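Local coordinates for UPF0147 protein MMP1188 (Methanococcus maripaludis S2, PDB 2QZG) that is of unknown function but folds as a small helical protein of the UPF0147 family and pairs as a two-fold symmetric dimer in the crystal, at the interface of chains A and B. Coordinates in Å, arbitrary orientation; residue numbers count along the deposited sequence, not the author numbering. Chains: chain A/B, Conserved uncharacterized archaeal protein.

The interface of chains A and B. Residues chain A 10, 15, 19, 88, 91; chain B 83, 87, 90.
The indole of B:Trp83, from helix 76-90 of chain B, inserts between helix 12-27 and the end of helix 76-90 of chain A, and buries 93 Å² against that partner. Across the interface, the indole N-H, NE1, donates a hydrogen bond to the hydroxyl OG1 of A:Thr91 at 3.0 Å. The acceptor lies almost in the indole plane at the ring edge, and the angle at the hydrogen is 154°. That hydroxyl in turn donates a hydrogen bond to the backbone O of A:Glu88, 2.7 Å from OG1, on a carbonyl lone pair. With OG1 between the backbone N and the carbonyl carbon (chi1 69°), the threonine can serve both partners, and this pair of bonds fixes the orientation of its hydroxyl.

Packing on both ring faces adds to the grip. Over one face runs the extended aliphatic chain of A:Lys15, whose CG stands 3.8 Å from the centroid of the six-membered ring in a CH-pi contact. A:Glu88 takes the opposite face: its CG makes a second CH-pi contact, and its carboxylate stacks on the ring with the planes 11° apart. The indole is thereby held between the methylenes of A:Lys15 on one face and the methylenes and carboxylate of A:Glu88 on the other.

Two apolar side chains meet the benzo portion from different sides. A:Ile19 CD1 lies close to the ring plane and meets the rim at CH2 of B:Trp83, 3.7 Å away, while A:Leu10 CD1 shares the lysine's face, packing against CE3 and near CB; both side chains cross the indole at about a right angle. Beyond the ring, the methyl CG2 of A:Thr91 packs 3.7 Å from CB of B:Ser87. The serine OG bonds back to O of B:Trp83 in its own helix, approaching from above the carbonyl plane.

Since the two-fold repeats this arrangement with the chains exchanged, the tryptophan acts as a reciprocal plug that probably helps hold the dimer together, if this pairing persists in solution.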
loop_
_atom_site.group_PDB
_atom_site.type_symbol
_atom_site.label_atom_id
_atom_site.label_comp_id
_atom_site.label_asym_id
_atom_site.label_seq_id
_atom_site.Cartn_x
_atom_site.Cartn_y
_atom_site.Cartn_z
ATOM N N LEU A 10 9.915 -10.047 -1.122
ATOM C CA LEU A 10 9.431 -9.572 -2.426
ATOM C C LEU A 10 10.572 -8.891 -3.188
ATOM O O LEU A 10 11.206 -7.997 -2.655
ATOM C CB LEU A 10 8.249 -8.612 -2.274
ATOM C CG LEU A 10 6.825 -9.161 -2.314
ATOM C CD1 LEU A 10 5.859 -8.003 -2.095
ATOM C CD2 LEU A 10 6.512 -9.851 -3.627
ATOM N N LYS A 15 7.696 -6.154 -6.887
ATOM C CA LYS A 15 7.105 -4.908 -6.335
ATOM C C LYS A 15 6.620 -4.006 -7.452
ATOM O O LYS A 15 5.508 -3.518 -7.422
ATOM C CB LYS A 15 8.111 -4.181 -5.428
ATOM C CG LYS A 15 8.294 -4.868 -4.061
ATOM C CD LYS A 15 9.463 -4.280 -3.285
ATOM C CE LYS A 15 9.472 -4.829 -1.861
ATOM N NZ LYS A 15 10.607 -4.313 -1.037
ATOM N N ILE A 19 2.750 -2.915 -8.179
ATOM C CA ILE A 19 2.368 -1.505 -8.304
ATOM C C ILE A 19 1.771 -1.164 -9.697
ATOM O O ILE A 19 0.765 -0.450 -9.788
ATOM C CB ILE A 19 3.535 -0.565 -7.984
ATOM C CG1 ILE A 19 3.932 -0.692 -6.494
ATOM C CG2 ILE A 19 3.126 0.895 -8.344
ATOM C CD1 ILE A 19 5.337 -0.156 -6.134
ATOM N N GLU A 88 3.477 2.295 -1.179
ATOM C CA GLU A 88 4.312 1.207 -1.657
ATOM C C GLU A 88 5.556 1.713 -2.399
ATOM O O GLU A 88 6.639 1.212 -2.184
ATOM C CB GLU A 88 3.508 0.258 -2.534
ATOM C CG GLU A 88 2.618 -0.664 -1.699
ATOM C CD GLU A 88 1.700 -1.543 -2.533
ATOM O OE1 GLU A 88 1.671 -1.387 -3.763
ATOM O OE2 GLU A 88 1.003 -2.397 -1.944
ATOM N N THR A 91 8.443 2.748 -0.189
ATOM C CA THR A 91 9.235 1.685 0.427
ATOM C C THR A 91 10.398 1.234 -0.453
ATOM O O THR A 91 11.287 0.547 0.007
ATOM C CB THR A 91 8.370 0.434 0.825
ATOM O OG1 THR A 91 7.906 -0.246 -0.356
ATOM C CG2 THR A 91 7.185 0.860 1.665
ATOM N N TRP B 83 2.883 -6.534 2.531
ATOM C CA TRP B 83 3.744 -5.457 2.030
ATOM C C TRP B 83 2.945 -4.146 1.863
ATOM O O TRP B 83 3.362 -3.099 2.349
ATOM C CB TRP B 83 4.469 -5.865 0.742
ATOM C CG TRP B 83 5.171 -4.703 0.042
ATOM C CD1 TRP B 83 6.100 -3.861 0.585
ATOM C CD2 TRP B 83 4.983 -4.273 -1.308
ATOM N NE1 TRP B 83 6.510 -2.933 -0.353
ATOM C CE2 TRP B 83 5.842 -3.173 -1.524
ATOM C CE3 TRP B 83 4.186 -4.725 -2.366
ATOM C CZ2 TRP B 83 5.912 -2.505 -2.749
ATOM C CZ3 TRP B 83 4.273 -4.066 -3.595
ATOM C CH2 TRP B 83 5.132 -2.979 -3.773
ATOM N N SER B 87 3.512 -0.896 4.247
ATOM C CA SER B 87 3.789 0.360 3.537
ATOM C C SER B 87 2.871 1.483 4.010
ATOM O O SER B 87 3.308 2.593 4.250
ATOM C CB SER B 87 3.599 0.155 2.039
ATOM O OG SER B 87 4.506 -0.825 1.598
ATOM N N GLU B 90 3.452 2.568 7.649
ATOM C CA GLU B 90 4.650 3.397 7.733
ATOM C C GLU B 90 4.401 4.886 7.465
ATOM O O GLU B 90 5.176 5.708 7.920
ATOM C CB GLU B 90 5.775 2.808 6.867
ATOM C CG GLU B 90 6.234 1.468 7.446
ATOM C CD GLU B 90 7.390 0.818 6.730
ATOM O OE1 GLU B 90 7.417 0.794 5.476
ATOM O OE2 GLU B 90 8.278 0.310 7.448
#